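Local coordinates for protein sulfate transporter 4.1, chloroplastic (Arabidopsis thaliana, PDB 7LHV) that cotransports sulfate and protons across the membrane as a member of the SLC26/SulP family, and may play a role in regulating sulfate assimilation, at residues N526-V531 with D637-C642; I533-P536 with A540-S543; S585-L590 with L615-S620; Q595-K598 with Q603-I606. All blocks are in the same frame, centred on the assembly; numbering follows the deposited sequence.

Interaction 1 (N526-V531 with D637-C642)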
ATOM      1  N   ASN A 526     -15.228  30.966 -24.965  1.00 86.34           N
ATOM      2  CA  ASN A 526     -14.533  30.275 -26.041  1.00 86.34           C
ATOM      3  C   ASN A 526     -13.041  30.571 -25.972  1.00 86.34           C
ATOM      4  O   ASN A 526     -12.629  31.733 -25.909  1.00 86.34           O
ATOM      5  CB  ASN A 526     -15.093  30.701 -27.397  1.00 86.34           C
ATOM      6  CG  ASN A 526     -16.401  30.018 -27.727  1.00 86.34           C
ATOM      7  OD1 ASN A 526     -16.525  28.799 -27.617  1.00 86.34           O
ATOM      8  ND2 ASN A 526     -17.389  30.804 -28.138  1.00 86.34           N
ATOM      9  N   GLY A 527     -12.233  29.518 -25.984  1.00 79.59           N
ATOM     10  CA  GLY A 527     -10.797  29.637 -25.962  1.00 79.59           C
ATOM     11  C   GLY A 527     -10.164  29.463 -24.599  1.00 79.59           C
ATOM     12  O   GLY A 527      -8.967  29.173 -24.527  1.00 79.59           O
ATOM     13  N   ILE A 528     -10.931  29.604 -23.522  1.00 68.99           N
ATOM     14  CA  ILE A 528     -10.409  29.539 -22.163  1.00 68.99           C
ATOM     15  C   ILE A 528     -10.999  28.320 -21.472  1.00 68.99           C
ATOM     16  O   ILE A 528     -12.208  28.077 -21.560  1.00 68.99           O
ATOM     17  CB  ILE A 528     -10.725  30.816 -21.366  1.00 68.99           C
ATOM     18  CG1 ILE A 528     -10.133  32.040 -22.060  1.00 68.99           C
ATOM     19  CG2 ILE A 528     -10.197  30.709 -19.949  1.00 68.99           C
ATOM     20  CD1 ILE A 528     -10.429  33.329 -21.348  1.00 68.99           C
ATOM     21  N   VAL A 529     -10.145  27.554 -20.800  1.00 64.08           N
ATOM     22  CA  VAL A 529     -10.561  26.423 -19.983  1.00 64.08           C
ATOM     23  C   VAL A 529     -10.083  26.666 -18.560  1.00 64.08           C
ATOM     24  O   VAL A 529      -8.894  26.914 -18.335  1.00 64.08           O
ATOM     25  CB  VAL A 529     -10.008  25.094 -20.526  1.00 64.08           C
ATOM     26  CG1 VAL A 529     -10.080  24.020 -19.465  1.00 64.08           C
ATOM     27  CG2 VAL A 529     -10.788  24.668 -21.749  1.00 64.08           C
ATOM     28  N   ILE A 530     -11.008  26.600 -17.606  1.00 59.25           N
ATOM     29  CA  ILE A 530     -10.707  26.792 -16.191  1.00 59.25           C
ATOM     30  C   ILE A 530     -10.791  25.435 -15.511  1.00 59.25           C
ATOM     31  O   ILE A 530     -11.846  24.790 -15.526  1.00 59.25           O
ATOM     32  CB  ILE A 530     -11.662  27.800 -15.540  1.00 59.25           C
ATOM     33  CG1 ILE A 530     -11.802  29.036 -16.425  1.00 59.25           C
ATOM     34  CG2 ILE A 530     -11.165  28.181 -14.160  1.00 59.25           C
ATOM     35  CD1 ILE A 530     -13.010  29.875 -16.115  1.00 59.25           C
ATOM     36  N   VAL A 531      -9.687  25.006 -14.908  1.00 58.97           N
ATOM     37  CA  VAL A 531      -9.562  23.678 -14.321  1.00 58.97           C
ATOM     38  C   VAL A 531      -9.250  23.827 -12.840  1.00 58.97           C
ATOM     39  O   VAL A 531      -8.359  24.593 -12.463  1.00 58.97           O
ATOM     40  CB  VAL A 531      -8.473  22.852 -15.030  1.00 58.97           C
ATOM     41  CG1 VAL A 531      -8.122  21.626 -14.217  1.00 58.97           C
ATOM     42  CG2 VAL A 531      -8.944  22.449 -16.409  1.00 58.97           C
ATOM     43  N   ASP A 637     -10.451  38.092 -12.185  1.00 89.91           N
ATOM     44  CA  ASP A 637      -9.435  38.921 -12.825  1.00 89.91           C
ATOM     45  C   ASP A 637      -8.571  38.119 -13.792  1.00 89.91           C
ATOM     46  O   ASP A 637      -8.139  38.654 -14.820  1.00 89.91           O
ATOM     47  CB  ASP A 637      -8.581  39.614 -11.760  1.00 89.91           C
ATOM     48  CG  ASP A 637      -7.813  38.641 -10.890  1.00 89.91           C
ATOM     49  OD1 ASP A 637      -7.961  37.417 -11.075  1.00 89.91           O
ATOM     50  OD2 ASP A 637      -7.061  39.102 -10.006  1.00 89.91           O
ATOM     51  N   ALA A 638      -8.314  36.844 -13.489  1.00 86.02           N
ATOM     52  CA  ALA A 638      -7.556  36.001 -14.409  1.00 86.02           C
ATOM     53  C   ALA A 638      -8.271  35.871 -15.747  1.00 86.02           C
ATOM     54  O   ALA A 638      -7.669  36.063 -16.809  1.00 86.02           O
ATOM     55  CB  ALA A 638      -7.325  34.621 -13.791  1.00 86.02           C
ATOM     56  N   VAL A 639      -9.566  35.559 -15.716  1.00 85.28           N
ATOM     57  CA  VAL A 639     -10.318  35.445 -16.960  1.00 85.28           C
ATOM     58  C   VAL A 639     -10.452  36.805 -17.634  1.00 85.28           C
ATOM     59  O   VAL A 639     -10.409  36.906 -18.866  1.00 85.28           O
ATOM     60  CB  VAL A 639     -11.681  34.787 -16.698  1.00 85.28           C
ATOM     61  CG1 VAL A 639     -12.589  34.940 -17.902  1.00 85.28           C
ATOM     62  CG2 VAL A 639     -11.483  33.321 -16.385  1.00 85.28           C
ATOM     63  N   GLN A 640     -10.593  37.874 -16.845  1.00 90.79           N
ATOM     64  CA  GLN A 640     -10.708  39.206 -17.428  1.00 90.79           C
ATOM     65  C   GLN A 640      -9.452  39.589 -18.200  1.00 90.79           C
ATOM     66  O   GLN A 640      -9.538  40.163 -19.291  1.00 90.79           O
ATOM     67  CB  GLN A 640     -11.005  40.234 -16.337  1.00 90.79           C
ATOM     68  CG  GLN A 640     -12.466  40.294 -15.933  1.00 90.79           C
ATOM     69  CD  GLN A 640     -13.386  40.515 -17.117  1.00 90.79           C
ATOM     70  OE1 GLN A 640     -13.140  41.380 -17.956  1.00 90.79           O
ATOM     71  NE2 GLN A 640     -14.452  39.728 -17.192  1.00 90.79           N
ATOM     72  N   VAL A 641      -8.274  39.287 -17.653  1.00 88.99           N
ATOM     73  CA  VAL A 641      -7.046  39.592 -18.379  1.00 88.99           C
ATOM     74  C   VAL A 641      -6.782  38.590 -19.496  1.00 88.99           C
ATOM     75  O   VAL A 641      -6.075  38.920 -20.455  1.00 88.99           O
ATOM     76  CB  VAL A 641      -5.826  39.658 -17.444  1.00 88.99           C
ATOM     77  CG1 VAL A 641      -6.002  40.769 -16.420  1.00 88.99           C
ATOM     78  CG2 VAL A 641      -5.584  38.328 -16.769  1.00 88.99           C
ATOM     79  N   CYS A 642      -7.327  37.374 -19.405  1.00 85.34           N
ATOM     80  CA  CYS A 642      -7.177  36.425 -20.502  1.00 85.34           C
ATOM     81  C   CYS A 642      -8.008  36.833 -21.712  1.00 85.34           C
ATOM     82  O   CYS A 642      -7.569  36.664 -22.854  1.00 85.34           O
ATOM     83  CB  CYS A 642      -7.549  35.019 -20.037  1.00 85.34           C
ATOM     84  SG  CYS A 642      -6.263  34.194 -19.075  1.00 85.34           S
TER
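Two isoleucines of one strand, Ile528 and Ile530, meet Val639 and Cys642 of a helix that runs almost antiparallel to it, the short axes lying 10.2 Å apart at 164°. The contact is carried by apolar side chains. The delta methyl of Ile528 makes the nearest approach, with CD1 3.6 Å from CB of Cys642; it meets the stem of the cysteine, and more loosely it lies 4.4 Å from CG1 of Val639. Its reach comes from an extended chain (chi2 179°), which carries CD1 straight out from the strand. One helical turn before Cys642, Val639 meets the second isoleucine: its CG2 is 3.8 Å from Ile530 CD1, and the two side chains cross at about a right angle. Val639 thus stands near both isoleucines, with one branch turned to each. All four touching residues are buried.

No hydrogen bond spans the two segments. The helix bonds its own backbone, as from Cys642 N to Ala638 O, while the strand spends its backbone bonds on neighbouring strands.

The strand is an inner member of the STAS sheet, bonded to Asn570, Phe571 and Ile573 of strand 569-575 and to Leu504 of strand 501-504. Helix 635-643 covers the face bearing the isoleucines, while Val529 and Val531 point to Tyr552 of helix 542-560 on the opposite face.

Interaction 2 (I533-P536 with A540-S543)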
ATOM      1  N   ILE A 533      -8.303  21.487  -9.440  1.00 57.03           N
ATOM      2  CA  ILE A 533      -7.889  20.193  -8.919  1.00 57.03           C
ATOM      3  C   ILE A 533      -8.425  20.077  -7.498  1.00 57.03           C
ATOM      4  O   ILE A 533      -7.906  20.711  -6.579  1.00 57.03           O
ATOM      5  CB  ILE A 533      -6.367  20.028  -8.957  1.00 57.03           C
ATOM      6  CG1 ILE A 533      -5.855  20.100 -10.396  1.00 57.03           C
ATOM      7  CG2 ILE A 533      -5.961  18.715  -8.313  1.00 57.03           C
ATOM      8  CD1 ILE A 533      -5.228  21.424 -10.755  1.00 57.03           C
ATOM      9  N   ASP A 534      -9.460  19.260  -7.315  1.00 56.87           N
ATOM     10  CA  ASP A 534     -10.120  19.154  -6.021  1.00 56.87           C
ATOM     11  C   ASP A 534      -9.376  18.215  -5.081  1.00 56.87           C
ATOM     12  O   ASP A 534      -9.983  17.309  -4.503  1.00 56.87           O
ATOM     13  CB  ASP A 534     -11.560  18.670  -6.198  1.00 56.87           C
ATOM     14  CG  ASP A 534     -12.409  19.639  -6.990  1.00 56.87           C
ATOM     15  OD1 ASP A 534     -12.282  20.860  -6.769  1.00 56.87           O
ATOM     16  OD2 ASP A 534     -13.208  19.183  -7.834  1.00 56.87           O
ATOM     17  N   SER A 535      -8.073  18.435  -4.905  1.00 53.21           N
ATOM     18  CA  SER A 535      -7.249  17.599  -4.041  1.00 53.21           C
ATOM     19  C   SER A 535      -5.843  18.171  -3.939  1.00 53.21           C
ATOM     20  O   SER A 535      -5.406  18.902  -4.836  1.00 53.21           O
ATOM     21  CB  SER A 535      -7.182  16.168  -4.570  1.00 53.21           C
ATOM     22  OG  SER A 535      -6.842  16.156  -5.944  1.00 53.21           O
ATOM     23  N   PRO A 536      -5.108  17.877  -2.868  1.00 50.56           N
ATOM     24  CA  PRO A 536      -3.680  18.201  -2.855  1.00 50.56           C
ATOM     25  C   PRO A 536      -2.940  17.397  -3.910  1.00 50.56           C
ATOM     26  O   PRO A 536      -3.286  16.251  -4.203  1.00 50.56           O
ATOM     27  CB  PRO A 536      -3.239  17.812  -1.441  1.00 50.56           C
ATOM     28  CG  PRO A 536      -4.252  16.832  -0.988  1.00 50.56           C
ATOM     29  CD  PRO A 536      -5.541  17.260  -1.606  1.00 50.56           C
ATOM     30  N   ALA A 540       1.535  10.666  -5.803  1.00 49.22           N
ATOM     31  CA  ALA A 540       0.632   9.574  -6.152  1.00 49.22           C
ATOM     32  C   ALA A 540      -0.313   9.962  -7.283  1.00 49.22           C
ATOM     33  O   ALA A 540      -0.556   9.162  -8.193  1.00 49.22           O
ATOM     34  CB  ALA A 540      -0.159   9.128  -4.925  1.00 49.22           C
ATOM     35  N   ASN A 541      -0.862  11.173  -7.250  1.00 48.47           N
ATOM     36  CA  ASN A 541      -1.866  11.580  -8.225  1.00 48.47           C
ATOM     37  C   ASN A 541      -1.319  12.515  -9.294  1.00 48.47           C
ATOM     38  O   ASN A 541      -2.103  13.108 -10.037  1.00 48.47           O
ATOM     39  CB  ASN A 541      -3.056  12.236  -7.523  1.00 48.47           C
ATOM     40  CG  ASN A 541      -2.645  13.352  -6.591  1.00 48.47           C
ATOM     41  OD1 ASN A 541      -1.531  13.862  -6.664  1.00 48.47           O
ATOM     42  ND2 ASN A 541      -3.550  13.740  -5.704  1.00 48.47           N
ATOM     43  N   ILE A 542       0.002  12.669  -9.385  1.00 52.44           N
ATOM     44  CA  ILE A 542       0.557  13.607 -10.354  1.00 52.44           C
ATOM     45  C   ILE A 542       0.416  13.087 -11.780  1.00 52.44           C
ATOM     46  O   ILE A 542       0.261  13.876 -12.719  1.00 52.44           O
ATOM     47  CB  ILE A 542       2.018  13.941 -10.004  1.00 52.44           C
ATOM     48  CG1 ILE A 542       2.478  15.155 -10.802  1.00 52.44           C
ATOM     49  CG2 ILE A 542       2.925  12.752 -10.255  1.00 52.44           C
ATOM     50  CD1 ILE A 542       1.515  16.313 -10.744  1.00 52.44           C
ATOM     51  N   SER A 543       0.469  11.767 -11.976  1.00 56.26           N
ATOM     52  CA  SER A 543       0.350  11.219 -13.324  1.00 56.26           C
ATOM     53  C   SER A 543      -1.042  11.451 -13.900  1.00 56.26           C
ATOM     54  O   SER A 543      -1.182  11.830 -15.070  1.00 56.26           O
ATOM     55  CB  SER A 543       0.684   9.729 -13.311  1.00 56.26           C
ATOM     56  OG  SER A 543       2.006   9.516 -12.850  1.00 56.26           O
TER
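Asn541 reaches back from the start of a helix to the backbone of Pro536, and this one hydrogen bond is the firm part of a small contact that buries 73 Å² in all. Its ND2 donates to Pro536 O at 2.9 Å, with a fairly straight N-H...O angle of 161°. The donor approaches nearly along the C=O axis, and the carbonyl oxygen lies close to the plane of the amide. A chi1 of 52°, with CG between the backbone N and the carbonyl carbon, holds the amide back over the turn, where ND2 meets Pro536 O and OD1 accepts from the backbone N of Tyr538. Both ends of the group are used and its rotation is fixed. Although Asn541 occupies the N-cap position of helix 542-560, its side chain makes no capping bond; it ties together the turn that leads into the helix.

The remainder is looser and only partly buried. Ser535 OG stays 4.1 Å from Asn541 ND2, near enough to flank the amide but not bonded to it. The ring of Pro536 does not touch segment 540-543, so this residue takes part through its carbonyl; its side chain packs instead on Glu495 of the second subunit.

Pro499, in the loop before strand 501-504, touches both Ser535 and Asn541. The contact therefore spans the link between strand 527-533 and helix 542-560 in the STAS domain, with Asp534, the centre of an inverse gamma turn, joined to His500 and Arg532 on the strand side.

Interaction 3 (S585-L590 with L615-S620)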
ATOM      1  N   SER A 585       7.299  16.897  -6.994  1.00 60.04           N
ATOM      2  CA  SER A 585       6.764  16.318  -8.222  1.00 60.04           C
ATOM      3  C   SER A 585       5.711  17.227  -8.838  1.00 60.04           C
ATOM      4  O   SER A 585       5.623  17.349 -10.065  1.00 60.04           O
ATOM      5  CB  SER A 585       6.181  14.934  -7.944  1.00 60.04           C
ATOM      6  OG  SER A 585       7.161  14.068  -7.401  1.00 60.04           O
ATOM      7  N   ALA A 586       4.916  17.889  -7.997  1.00 59.00           N
ATOM      8  CA  ALA A 586       3.872  18.772  -8.502  1.00 59.00           C
ATOM      9  C   ALA A 586       4.461  19.938  -9.284  1.00 59.00           C
ATOM     10  O   ALA A 586       4.010  20.240 -10.393  1.00 59.00           O
ATOM     11  CB  ALA A 586       3.015  19.279  -7.345  1.00 59.00           C
ATOM     12  N   VAL A 587       5.472  20.607  -8.727  1.00 61.85           N
ATOM     13  CA  VAL A 587       6.042  21.760  -9.418  1.00 61.85           C
ATOM     14  C   VAL A 587       6.826  21.323 -10.649  1.00 61.85           C
ATOM     15  O   VAL A 587       6.830  22.016 -11.672  1.00 61.85           O
ATOM     16  CB  VAL A 587       6.897  22.610  -8.461  1.00 61.85           C
ATOM     17  CG1 VAL A 587       6.003  23.386  -7.514  1.00 61.85           C
ATOM     18  CG2 VAL A 587       7.859  21.747  -7.685  1.00 61.85           C
ATOM     19  N   GLU A 588       7.500  20.170 -10.581  1.00 65.82           N
ATOM     20  CA  GLU A 588       8.184  19.663 -11.770  1.00 65.82           C
ATOM     21  C   GLU A 588       7.196  19.391 -12.899  1.00 65.82           C
ATOM     22  O   GLU A 588       7.424  19.783 -14.052  1.00 65.82           O
ATOM     23  CB  GLU A 588       8.977  18.404 -11.428  1.00 65.82           C
ATOM     24  CG  GLU A 588      10.432  18.670 -11.090  1.00 65.82           C
ATOM     25  CD  GLU A 588      11.226  19.158 -12.291  1.00 65.82           C
ATOM     26  OE1 GLU A 588      11.300  18.422 -13.298  1.00 65.82           O
ATOM     27  OE2 GLU A 588      11.773  20.281 -12.231  1.00 65.82           O
ATOM     28  N   ALA A 589       6.080  18.732 -12.583  1.00 61.41           N
ATOM     29  CA  ALA A 589       5.071  18.470 -13.601  1.00 61.41           C
ATOM     30  C   ALA A 589       4.448  19.762 -14.108  1.00 61.41           C
ATOM     31  O   ALA A 589       4.142  19.881 -15.296  1.00 61.41           O
ATOM     32  CB  ALA A 589       3.997  17.536 -13.053  1.00 61.41           C
ATOM     33  N   LEU A 590       4.238  20.736 -13.222  1.00 63.89           N
ATOM     34  CA  LEU A 590       3.675  22.008 -13.656  1.00 63.89           C
ATOM     35  C   LEU A 590       4.607  22.720 -14.627  1.00 63.89           C
ATOM     36  O   LEU A 590       4.157  23.284 -15.629  1.00 63.89           O
ATOM     37  CB  LEU A 590       3.374  22.888 -12.444  1.00 63.89           C
ATOM     38  CG  LEU A 590       2.083  22.555 -11.693  1.00 63.89           C
ATOM     39  CD1 LEU A 590       1.920  23.448 -10.476  1.00 63.89           C
ATOM     40  CD2 LEU A 590       0.884  22.680 -12.616  1.00 63.89           C
ATOM     41  N   LEU A 615       4.384  29.482  -1.743  1.00 70.37           N
ATOM     42  CA  LEU A 615       5.769  29.436  -1.290  1.00 70.37           C
ATOM     43  C   LEU A 615       6.547  28.342  -2.009  1.00 70.37           C
ATOM     44  O   LEU A 615       7.684  28.563  -2.444  1.00 70.37           O
ATOM     45  CB  LEU A 615       5.815  29.224   0.223  1.00 70.37           C
ATOM     46  CG  LEU A 615       7.187  29.088   0.884  1.00 70.37           C
ATOM     47  CD1 LEU A 615       8.153  30.145   0.368  1.00 70.37           C
ATOM     48  CD2 LEU A 615       7.053  29.172   2.396  1.00 70.37           C
ATOM     49  N   THR A 616       5.949  27.156  -2.151  1.00 65.64           N
ATOM     50  CA  THR A 616       6.622  26.070  -2.860  1.00 65.64           C
ATOM     51  C   THR A 616       6.851  26.425  -4.325  1.00 65.64           C
ATOM     52  O   THR A 616       7.920  26.148  -4.881  1.00 65.64           O
ATOM     53  CB  THR A 616       5.811  24.781  -2.739  1.00 65.64           C
ATOM     54  OG1 THR A 616       5.765  24.376  -1.366  1.00 65.64           O
ATOM     55  CG2 THR A 616       6.442  23.671  -3.562  1.00 65.64           C
ATOM     56  N   ILE A 617       5.859  27.049  -4.963  1.00 66.99           N
ATOM     57  CA  ILE A 617       6.003  27.445  -6.361  1.00 66.99           C
ATOM     58  C   ILE A 617       7.129  28.459  -6.514  1.00 66.99           C
ATOM     59  O   ILE A 617       7.953  28.359  -7.430  1.00 66.99           O
ATOM     60  CB  ILE A 617       4.669  27.995  -6.900  1.00 66.99           C
ATOM     61  CG1 ILE A 617       3.681  26.857  -7.154  1.00 66.99           C
ATOM     62  CG2 ILE A 617       4.887  28.783  -8.174  1.00 66.99           C
ATOM     63  CD1 ILE A 617       2.305  27.333  -7.554  1.00 66.99           C
ATOM     64  N   ALA A 618       7.189  29.444  -5.614  1.00 68.00           N
ATOM     65  CA  ALA A 618       8.251  30.443  -5.683  1.00 68.00           C
ATOM     66  C   ALA A 618       9.619  29.813  -5.452  1.00 68.00           C
ATOM     67  O   ALA A 618      10.601  30.191  -6.100  1.00 68.00           O
ATOM     68  CB  ALA A 618       7.992  31.553  -4.668  1.00 68.00           C
ATOM     69  N   ARG A 619       9.708  28.861  -4.521  1.00 68.62           N
ATOM     70  CA  ARG A 619      10.984  28.202  -4.263  1.00 68.62           C
ATOM     71  C   ARG A 619      11.442  27.377  -5.459  1.00 68.62           C
ATOM     72  O   ARG A 619      12.634  27.359  -5.785  1.00 68.62           O
ATOM     73  CB  ARG A 619      10.884  27.328  -3.015  1.00 68.62           C
ATOM     74  CG  ARG A 619      11.010  28.096  -1.715  1.00 68.62           C
ATOM     75  CD  ARG A 619      11.653  27.245  -0.643  1.00 68.62           C
ATOM     76  NE  ARG A 619      10.920  26.001  -0.441  1.00 68.62           N
ATOM     77  CZ  ARG A 619      10.032  25.807   0.524  1.00 68.62           C
ATOM     78  NH1 ARG A 619       9.744  26.755   1.399  1.00 68.62           N
ATOM     79  NH2 ARG A 619       9.418  24.630   0.612  1.00 68.62           N
ATOM     80  N   SER A 620      10.515  26.686  -6.124  1.00 68.31           N
ATOM     81  CA  SER A 620      10.893  25.843  -7.253  1.00 68.31           C
ATOM     82  C   SER A 620      11.296  26.640  -8.486  1.00 68.31           C
ATOM     83  O   SER A 620      11.782  26.042  -9.452  1.00 68.31           O
ATOM     84  CB  SER A 620       9.749  24.895  -7.613  1.00 68.31           C
ATOM     85  OG  SER A 620       8.630  25.610  -8.100  1.00 68.31           O
TER
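Val587 of helix 584-599 meets three residues of helix 611-620, beginning with Thr616. There the methyl CG2 of the threonine lies 4.0 Å from Val587 CG1, and the two side chains cross at about a right angle. The threonine is oriented by its hydroxyl: OG1 bonds to Asp612 O one turn back in its own helix, and the torsion that allows this (chi1 -64°) puts CG2 on the side of the valine.

Ile617 follows, its CG1 4.2 Å from CG1 of Val587. This is a flanking touch, since the isoleucine continues past the valine to Ile582, Phe631 and the short helix 622-626, where Met622 also receives Leu590. The short helix axes pass 10.1 Å apart at a crossing angle of -62°. Such packing belongs to the alpha/beta architecture of the STAS domain, in which helix 584-599 follows strand 569-575 and helix 611-620 follows strand 603-606.

Arg619 does not touch the valine; its NH2 bonds to Val457 O of the second subunit, whose Val457 also packs on Thr616 and Ser620. Ser620 comes closest to the valine, through both CB and OG. Its CB lies 3.7 Å from Val587 CG2, while OG lies 3.5 Å from Val587 CB. A chi1 of 66° turns the hydroxyl back to Ile617 O, to which it donates at 2.9 Å, the donor tilted from the carbonyl plane; a buried polar atom is thereby satisfied within its own helix although it rests against an aliphatic branch. The backbone O of Ser620 accepts from Lys591 NZ.

Interaction 4 (Q595-K598 with Q603-I606)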
ATOM      1  N   GLN A 595       5.915  24.180 -20.259  1.00 71.75           N
ATOM      2  CA  GLN A 595       6.764  24.121 -21.444  1.00 71.75           C
ATOM      3  C   GLN A 595       6.022  23.501 -22.622  1.00 71.75           C
ATOM      4  O   GLN A 595       6.108  23.996 -23.753  1.00 71.75           O
ATOM      5  CB  GLN A 595       8.042  23.342 -21.135  1.00 71.75           C
ATOM      6  CG  GLN A 595       8.993  24.076 -20.205  1.00 71.75           C
ATOM      7  CD  GLN A 595      10.164  23.220 -19.773  1.00 71.75           C
ATOM      8  OE1 GLN A 595      10.101  21.994 -19.821  1.00 71.75           O
ATOM      9  NE2 GLN A 595      11.240  23.867 -19.345  1.00 71.75           N
ATOM     10  N   GLU A 596       5.274  22.422 -22.374  1.00 68.78           N
ATOM     11  CA  GLU A 596       4.509  21.800 -23.451  1.00 68.78           C
ATOM     12  C   GLU A 596       3.409  22.722 -23.966  1.00 68.78           C
ATOM     13  O   GLU A 596       3.056  22.663 -25.148  1.00 68.78           O
ATOM     14  CB  GLU A 596       3.915  20.473 -22.983  1.00 68.78           C
ATOM     15  CG  GLU A 596       4.941  19.402 -22.665  1.00 68.78           C
ATOM     16  CD  GLU A 596       4.313  18.150 -22.085  1.00 68.78           C
ATOM     17  OE1 GLU A 596       3.069  18.065 -22.058  1.00 68.78           O
ATOM     18  OE2 GLU A 596       5.063  17.249 -21.655  1.00 68.78           O
ATOM     19  N   TYR A 597       2.846  23.562 -23.095  1.00 67.64           N
ATOM     20  CA  TYR A 597       1.841  24.527 -23.531  1.00 67.64           C
ATOM     21  C   TYR A 597       2.463  25.625 -24.384  1.00 67.64           C
ATOM     22  O   TYR A 597       1.855  26.078 -25.360  1.00 67.64           O
ATOM     23  CB  TYR A 597       1.127  25.115 -22.317  1.00 67.64           C
ATOM     24  CG  TYR A 597       0.093  24.190 -21.715  1.00 67.64           C
ATOM     25  CD1 TYR A 597      -0.480  23.180 -22.469  1.00 67.64           C
ATOM     26  CD2 TYR A 597      -0.307  24.328 -20.396  1.00 67.64           C
ATOM     27  CE1 TYR A 597      -1.420  22.332 -21.926  1.00 67.64           C
ATOM     28  CE2 TYR A 597      -1.248  23.482 -19.847  1.00 67.64           C
ATOM     29  CZ  TYR A 597      -1.801  22.488 -20.617  1.00 67.64           C
ATOM     30  OH  TYR A 597      -2.740  21.642 -20.079  1.00 67.64           O
ATOM     31  N   LYS A 598       3.667  26.080 -24.021  1.00 70.96           N
ATOM     32  CA  LYS A 598       4.405  26.986 -24.899  1.00 70.96           C
ATOM     33  C   LYS A 598       4.695  26.345 -26.249  1.00 70.96           C
ATOM     34  O   LYS A 598       4.664  27.024 -27.282  1.00 70.96           O
ATOM     35  CB  LYS A 598       5.704  27.443 -24.236  1.00 70.96           C
ATOM     36  CG  LYS A 598       5.545  28.243 -22.948  1.00 70.96           C
ATOM     37  CD  LYS A 598       5.023  29.654 -23.242  1.00 70.96           C
ATOM     38  CE  LYS A 598       3.517  29.798 -23.120  1.00 70.96           C
ATOM     39  NZ  LYS A 598       3.101  31.215 -23.318  1.00 70.96           N
ATOM     40  N   GLN A 603      -1.305  29.325 -23.030  1.00 68.38           N
ATOM     41  CA  GLN A 603      -0.864  30.071 -21.860  1.00 68.38           C
ATOM     42  C   GLN A 603      -1.324  29.368 -20.590  1.00 68.38           C
ATOM     43  O   GLN A 603      -2.489  28.975 -20.477  1.00 68.38           O
ATOM     44  CB  GLN A 603      -1.414  31.495 -21.894  1.00 68.38           C
ATOM     45  CG  GLN A 603      -0.946  32.367 -20.751  1.00 68.38           C
ATOM     46  CD  GLN A 603       0.555  32.340 -20.582  1.00 68.38           C
ATOM     47  OE1 GLN A 603       1.299  32.753 -21.469  1.00 68.38           O
ATOM     48  NE2 GLN A 603       1.009  31.840 -19.443  1.00 68.38           N
ATOM     49  N   LEU A 604      -0.411  29.219 -19.636  1.00 65.94           N
ATOM     50  CA  LEU A 604      -0.722  28.626 -18.343  1.00 65.94           C
ATOM     51  C   LEU A 604      -0.817  29.723 -17.294  1.00 65.94           C
ATOM     52  O   LEU A 604       0.060  30.589 -17.213  1.00 65.94           O
ATOM     53  CB  LEU A 604       0.341  27.609 -17.933  1.00 65.94           C
ATOM     54  CG  LEU A 604      -0.029  26.806 -16.688  1.00 65.94           C
ATOM     55  CD1 LEU A 604      -0.970  25.697 -17.085  1.00 65.94           C
ATOM     56  CD2 LEU A 604       1.196  26.257 -15.982  1.00 65.94           C
ATOM     57  N   ALA A 605      -1.873  29.678 -16.489  1.00 66.41           N
ATOM     58  CA  ALA A 605      -2.090  30.646 -15.427  1.00 66.41           C
ATOM     59  C   ALA A 605      -2.442  29.922 -14.138  1.00 66.41           C
ATOM     60  O   ALA A 605      -3.012  28.828 -14.157  1.00 66.41           O
ATOM     61  CB  ALA A 605      -3.202  31.638 -15.790  1.00 66.41           C
ATOM     62  N   ILE A 606      -2.084  30.536 -13.015  1.00 67.66           N
ATOM     63  CA  ILE A 606      -2.418  30.033 -11.687  1.00 67.66           C
ATOM     64  C   ILE A 606      -3.338  31.043 -11.021  1.00 67.66           C
ATOM     65  O   ILE A 606      -3.019  32.236 -10.959  1.00 67.66           O
ATOM     66  CB  ILE A 606      -1.160  29.783 -10.841  1.00 67.66           C
ATOM     67  CG1 ILE A 606      -0.161  28.931 -11.621  1.00 67.66           C
ATOM     68  CG2 ILE A 606      -1.527  29.113  -9.535  1.00 67.66           C
ATOM     69  CD1 ILE A 606      -0.639  27.527 -11.890  1.00 67.66           C
TER
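Tyr597 and Lys598, near the end of helix 584-599, pack on Leu604 and Gln603 of the strand that follows, in a helix-on-sheet contact that is apolar inside and polar at its outer side. In the buried half, the tyrosine offers its ring edge. Leu604 CD1 lies in the ring plane beside that edge, 3.6 Å from CE2 and equally far from CD2, rather than over a face. The ring is secured at its far end, where OH bonds to Leu549 O of helix 542-560, so the same side chain bridges the strand and a second helix.

The polar half joins the last side chain of the helix segment to the first of the strand. Lys598 NZ donates to Gln603 OE1 at 3.0 Å, from well above the carbonyl plane, 47° out of it. Lys598 is bent at chi2 and chi3, bringing its tip back to lie alongside the glutamine, both side chains pointing the same way. The other end of that amide is held too: Gln603 NE2 donates to Leu604 O at 2.7 Å, with the oxygen nearly in the amide plane. Bonds at both ends fix which way the amide is flipped; Lys598 is exposed, whereas Gln603 is buried.

Strand 603-606 is bonded through its backbone to parallel strand 569-575, by way of Asn570, Val572 and Leu574. Strand 569-575, helix 584-599 and strand 603-606 thus form a beta-alpha-beta crossover, with this contact at the turn from helix to final strand.

In the fold
All four contacts lie in the STAS domain; interactions 1, 3 and 4 are mainly buried, interaction 2 only partly. Interactions 1 and 4 reach the same sheet, their centres 13 Å apart: the first is wholly apolar, on an inner strand, whereas the second, on the strand at the edge within this chain, adds a lysine-glutamine bond on its exposed side. Interactions 3 and 4 share helix 584-599 and touch where Leu590 O meets Leu604 CD2 at 4.2 Å. Interaction 2 relies on a side-chain to backbone hydrogen bond in a loop; its Ile542 packs on Ala589 of interaction 3. Interactions 2 and 3 border the second subunit, interaction 4 meets it at Glu596, and interaction 1 is not touched by it.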